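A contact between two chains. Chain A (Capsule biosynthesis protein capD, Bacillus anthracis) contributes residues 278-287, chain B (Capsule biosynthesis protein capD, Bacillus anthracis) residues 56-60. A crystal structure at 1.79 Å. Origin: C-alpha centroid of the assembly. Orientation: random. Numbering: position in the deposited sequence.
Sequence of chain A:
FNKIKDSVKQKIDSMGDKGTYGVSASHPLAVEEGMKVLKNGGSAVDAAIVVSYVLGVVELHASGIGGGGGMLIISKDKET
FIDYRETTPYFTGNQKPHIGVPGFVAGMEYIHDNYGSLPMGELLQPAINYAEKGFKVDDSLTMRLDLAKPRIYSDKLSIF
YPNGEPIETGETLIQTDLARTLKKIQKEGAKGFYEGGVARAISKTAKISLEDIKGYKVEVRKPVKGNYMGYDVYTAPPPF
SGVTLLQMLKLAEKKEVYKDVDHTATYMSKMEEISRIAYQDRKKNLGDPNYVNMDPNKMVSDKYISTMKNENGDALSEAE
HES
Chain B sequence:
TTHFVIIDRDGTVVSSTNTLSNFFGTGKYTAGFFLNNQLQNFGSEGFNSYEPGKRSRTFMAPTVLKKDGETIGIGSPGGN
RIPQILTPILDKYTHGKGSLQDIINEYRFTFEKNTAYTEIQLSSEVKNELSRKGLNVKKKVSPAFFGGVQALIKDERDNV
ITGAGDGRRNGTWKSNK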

ATOM      1  N   ALA A 278      19.420   4.222  -7.978  1.00 36.27           N
ATOM      2  CA  ALA A 278      18.042   4.557  -8.310  1.00 36.79           C
ATOM      3  C   ALA A 278      17.491   5.692  -7.441  1.00 37.11           C
ATOM      4  O   ALA A 278      16.819   6.586  -7.956  1.00 36.81           O
ATOM      5  CB  ALA A 278      17.165   3.325  -8.208  1.00 36.09           C
ATOM      6  N   TYR A 279      17.761   5.661  -6.135  1.00 37.48           N
ATOM      7  CA  TYR A 279      17.277   6.720  -5.241  1.00 38.18           C
ATOM      8  C   TYR A 279      17.882   8.062  -5.629  1.00 39.01           C
ATOM      9  O   TYR A 279      17.203   9.093  -5.591  1.00 38.02           O
ATOM     10  CB  TYR A 279      17.593   6.431  -3.780  1.00 37.72           C
ATOM     11  CG  TYR A 279      16.629   5.459  -3.096  1.00 36.92           C
ATOM     12  CD1 TYR A 279      16.049   5.781  -1.867  1.00 37.18           C
ATOM     13  CD2 TYR A 279      16.303   4.229  -3.677  1.00 37.09           C
ATOM     14  CE1 TYR A 279      15.185   4.902  -1.232  1.00 36.93           C
ATOM     15  CE2 TYR A 279      15.430   3.339  -3.044  1.00 37.26           C
ATOM     16  CZ  TYR A 279      14.887   3.674  -1.823  1.00 37.08           C
ATOM     17  OH  TYR A 279      14.022   2.801  -1.189  1.00 35.67           O
ATOM     18  N   GLN A 280      19.157   8.045  -6.012  1.00 40.45           N
ATOM     19  CA  GLN A 280      19.809   9.254  -6.523  1.00 42.16           C
ATOM     20  C   GLN A 280      19.063   9.833  -7.728  1.00 43.31           C
ATOM     21  O   GLN A 280      18.678  11.010  -7.738  1.00 43.47           O
ATOM     22  CB  GLN A 280      21.255   8.947  -6.914  1.00 42.12           C
ATOM     23  CG  GLN A 280      22.193   8.836  -5.729  1.00 43.09           C
ATOM     24  CD  GLN A 280      23.633   8.604  -6.149  1.00 43.15           C
ATOM     25  OE1 GLN A 280      23.950   8.538  -7.355  1.00 44.76           O
ATOM     26  NE2 GLN A 280      24.517   8.476  -5.163  1.00 43.02           N
ATOM     27  N   ASP A 281      18.871   8.988  -8.736  1.00 44.55           N
ATOM     28  CA  ASP A 281      18.142   9.336  -9.955  1.00 45.85           C
ATOM     29  C   ASP A 281      16.764   9.963  -9.677  1.00 47.31           C
ATOM     30  O   ASP A 281      16.335  10.875 -10.385  1.00 47.56           O
ATOM     31  CB  ASP A 281      17.966   8.072 -10.812  1.00 45.66           C
ATOM     32  CG  ASP A 281      17.906   8.372 -12.290  1.00 45.61           C
ATOM     33  OD1 ASP A 281      18.971   8.374 -12.934  1.00 45.76           O
ATOM     34  OD2 ASP A 281      16.798   8.585 -12.817  1.00 45.68           O
ATOM     35  N   ARG A 282      16.064   9.454  -8.660  1.00 49.09           N
ATOM     36  CA  ARG A 282      14.778  10.015  -8.238  1.00 50.18           C
ATOM     37  C   ARG A 282      14.979  11.394  -7.644  1.00 52.50           C
ATOM     38  O   ARG A 282      14.172  12.293  -7.854  1.00 52.90           O
ATOM     39  CB  ARG A 282      14.130   9.106  -7.191  1.00 50.31           C
ATOM     40  CG  ARG A 282      12.723   9.486  -6.750  1.00 49.93           C
ATOM     41  CD  ARG A 282      12.263   8.449  -5.732  1.00 50.59           C
ATOM     42  NE  ARG A 282      10.953   8.709  -5.140  1.00 50.58           N
ATOM     43  CZ  ARG A 282      10.742   9.394  -4.019  1.00 50.54           C
ATOM     44  NH1 ARG A 282       9.501   9.525  -3.568  1.00 50.27           N
ATOM     45  NH2 ARG A 282      11.746   9.948  -3.344  1.00 50.75           N
ATOM     46  N   LYS A 283      16.072  11.542  -6.903  1.00 55.25           N
ATOM     47  CA  LYS A 283      16.375  12.768  -6.184  1.00 57.23           C
ATOM     48  C   LYS A 283      16.653  13.892  -7.170  1.00 58.23           C
ATOM     49  O   LYS A 283      16.019  14.959  -7.103  1.00 58.78           O
ATOM     50  CB  LYS A 283      17.576  12.555  -5.247  1.00 57.10           C
ATOM     51  CG  LYS A 283      17.752  13.613  -4.154  1.00 56.76           C
ATOM     52  CD  LYS A 283      19.132  13.515  -3.495  1.00 57.41           C
ATOM     53  CE  LYS A 283      20.250  14.084  -4.391  1.00 57.68           C
ATOM     54  NZ  LYS A 283      21.615  13.927  -3.794  1.00 57.26           N
ATOM     55  N   LYS A 284      17.570  13.649  -8.104  1.00 59.34           N
ATOM     56  CA  LYS A 284      17.965  14.689  -9.058  1.00 60.24           C
ATOM     57  C   LYS A 284      16.820  15.100  -9.986  1.00 60.92           C
ATOM     58  O   LYS A 284      16.851  16.189 -10.575  1.00 61.17           O
ATOM     59  CB  LYS A 284      19.189  14.260  -9.870  1.00 60.26           C
ATOM     60  CG  LYS A 284      18.939  13.187 -10.915  1.00 60.69           C
ATOM     61  CD  LYS A 284      20.219  12.883 -11.706  1.00 60.95           C
ATOM     62  CE  LYS A 284      21.237  12.063 -10.892  1.00 61.31           C
ATOM     63  NZ  LYS A 284      22.586  12.033 -11.540  1.00 60.91           N
ATOM     64  N   ASN A 285      15.825  14.216 -10.100  1.00 61.72           N
ATOM     65  CA  ASN A 285      14.633  14.444 -10.909  1.00 62.11           C
ATOM     66  C   ASN A 285      13.385  14.796 -10.087  1.00 62.69           C
ATOM     67  O   ASN A 285      12.326  15.039 -10.664  1.00 62.94           O
ATOM     68  CB  ASN A 285      14.374  13.220 -11.803  1.00 62.30           C
ATOM     69  CG  ASN A 285      15.446  13.051 -12.889  1.00 62.79           C
ATOM     70  OD1 ASN A 285      16.109  12.010 -12.987  1.00 61.76           O
ATOM     71  ND2 ASN A 285      15.623  14.094 -13.701  1.00 62.82           N
ATOM     72  N   LEU A 286      13.496  14.815  -8.752  1.00 63.21           N
ATOM     73  CA  LEU A 286      12.477  15.473  -7.917  1.00 63.34           C
ATOM     74  C   LEU A 286      12.575  16.970  -8.163  1.00 63.67           C
ATOM     75  O   LEU A 286      11.565  17.676  -8.129  1.00 64.11           O
ATOM     76  CB  LEU A 286      12.650  15.193  -6.413  1.00 63.49           C
ATOM     77  CG  LEU A 286      12.279  13.826  -5.807  1.00 63.71           C
ATOM     78  CD1 LEU A 286      11.685  13.986  -4.402  1.00 63.23           C
ATOM     79  CD2 LEU A 286      11.319  13.044  -6.689  1.00 64.04           C
ATOM     80  N   GLY A 287      13.795  17.449  -8.408  1.00 63.85           N
ATOM     81  CA  GLY A 287      14.019  18.846  -8.780  1.00 63.84           C
ATOM     82  C   GLY A 287      15.444  19.112  -9.227  1.00 63.88           C
ATOM     83  O   GLY A 287      15.830  20.262  -9.428  1.00 64.02           O
TER
ATOM     84  N   SER B  56       2.634  15.243  -2.379  1.00 32.92           N
ATOM     85  CA  SER B  56       4.033  14.968  -2.070  1.00 33.16           C
ATOM     86  C   SER B  56       4.500  13.640  -2.684  1.00 33.03           C
ATOM     87  O   SER B  56       3.690  12.785  -3.059  1.00 34.04           O
ATOM     88  CB  SER B  56       4.241  14.959  -0.562  1.00 33.37           C
ATOM     89  OG  SER B  56       3.637  13.830   0.002  1.00 32.76           O
ATOM     90  N   ARG B  57       5.805  13.478  -2.806  1.00 32.76           N
ATOM     91  CA  ARG B  57       6.364  12.249  -3.356  1.00 31.71           C
ATOM     92  C   ARG B  57       6.157  11.086  -2.370  1.00 30.43           C
ATOM     93  O   ARG B  57       6.250  11.272  -1.160  1.00 30.42           O
ATOM     94  CB  ARG B  57       7.849  12.445  -3.695  1.00 33.24           C
ATOM     95  CG  ARG B  57       8.112  13.549  -4.764  1.00 36.56           C
ATOM     96  CD  ARG B  57       7.129  13.445  -5.953  1.00 42.40           C
ATOM     97  NE  ARG B  57       7.521  14.197  -7.164  1.00 43.56           N
ATOM     98  CZ  ARG B  57       8.340  13.754  -8.131  1.00 47.95           C
ATOM     99  NH1 ARG B  57       8.912  12.538  -8.068  1.00 49.64           N
ATOM    100  NH2 ARG B  57       8.603  14.541  -9.176  1.00 47.28           N
ATOM    101  N   THR B  58       5.862   9.897  -2.893  1.00 28.33           N
ATOM    102  CA  THR B  58       5.729   8.705  -2.058  1.00 27.43           C
ATOM    103  C   THR B  58       6.446   7.543  -2.702  1.00 26.46           C
ATOM    104  O   THR B  58       6.549   7.442  -3.932  1.00 25.14           O
ATOM    105  CB  THR B  58       4.235   8.334  -1.770  1.00 26.52           C
ATOM    106  OG1 THR B  58       4.171   7.096  -1.044  1.00 24.95           O
ATOM    107  CG2 THR B  58       3.472   8.222  -3.053  1.00 24.36           C
ATOM    108  N   PHE B  59       6.948   6.664  -1.880  1.00 26.00           N
ATOM    109  CA  PHE B  59       7.628   5.508  -2.346  1.00 25.95           C
ATOM    110  C   PHE B  59       6.689   4.340  -2.622  1.00 24.82           C
ATOM    111  O   PHE B  59       7.117   3.315  -3.063  1.00 23.89           O
ATOM    112  CB  PHE B  59       8.702   5.119  -1.342  1.00 27.63           C
ATOM    113  CG  PHE B  59      10.015   5.819  -1.564  1.00 29.13           C
ATOM    114  CD1 PHE B  59      10.908   5.353  -2.476  1.00 30.42           C
ATOM    115  CD2 PHE B  59      10.328   6.940  -0.870  1.00 32.05           C
ATOM    116  CE1 PHE B  59      12.083   5.991  -2.673  1.00 31.86           C
ATOM    117  CE2 PHE B  59      11.505   7.583  -1.087  1.00 30.31           C
ATOM    118  CZ  PHE B  59      12.373   7.106  -1.974  1.00 30.58           C
HETATM  119  N   MSE B  60       5.411   4.512  -2.333  1.00 28.32           N
HETATM  120  CA  MSE B  60       4.388   3.514  -2.684  1.00 26.97           C
HETATM  121  C   MSE B  60       4.463   3.157  -4.164  1.00 26.56           C
HETATM  122  O   MSE B  60       4.636   4.041  -5.007  1.00 26.31           O
HETATM  123  CB  MSE B  60       2.985   4.019  -2.338  1.00 26.84           C
HETATM  124  CG  MSE B  60       2.686   4.123  -0.832  1.00 25.23           C
HETATM  125 SE   MSE B  60       0.817   4.608  -0.552  0.50 20.04          SE
HETATM  126  CE  MSE B  60       0.842   6.517  -1.013  1.00 23.71           C
TER
HETATM  127  O   HOH W   1       8.961  10.108  -0.507  1.00 46.43           O

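This is a small side-chain contact, built on aromatic and cation-pi packing around B:Phe59, with no direct hydrogen bond between the two stretches. Together they bury 376 Å².

Chain A presents a helix, and chain B lies against it as an irregular segment. A:Tyr279, A:Arg282 and A:Leu286 recur at steps of three and four residues, so they lie along one side of the chain and meet B:Phe59 and B:Arg57.

B:Phe59 points toward chain A and is the centre of the contact. The guanidinium of A:Arg282 lies flat on its ring, with the planes at 27°. Atom CZ of A:Arg282 sits 3.7 Å from the centroid of the B:Phe59 ring, 23° off the ring normal. This places the positive charge over the pi face, the favourable position for a cation-pi interaction. The side chain of A:Arg282 is extended, with chi1, chi2 and chi3 all t.

A:Tyr279 also packs against B:Phe59. The two ring planes are near parallel, at 26°, but the rings are slid apart and barely overlap. Their closest atoms are A:Tyr279 CE1 and B:Phe59 CE1, at 3.6 Å. The contact is therefore offset apolar packing, with B:Phe59 CE1 over one face of the A:Tyr279 ring, more than a full stack.

A:Arg282 has polar surroundings as well. A:Arg282 NH1 donates to water 1 at 3.2 Å, and that water donates a weak hydrogen bond to B:Arg57 O at 3.0 Å. The water thus links the two stretches, between which there is no direct hydrogen bond. A:Arg282 NH1 also lies 3.6 Å from B:Thr58 O, which sits at the edge of the guanidinium, near its plane.

The CA-to-CB bond of B:Arg57 points toward the chain A stretch. Its side chain bends, with chi1 and chi2 both m, and 89 Å² of the residue is covered. B:Thr58 points away from chain A. Its OG1 accepts a hydrogen bond from B:Met60 N at 3.1 Å, within its own segment.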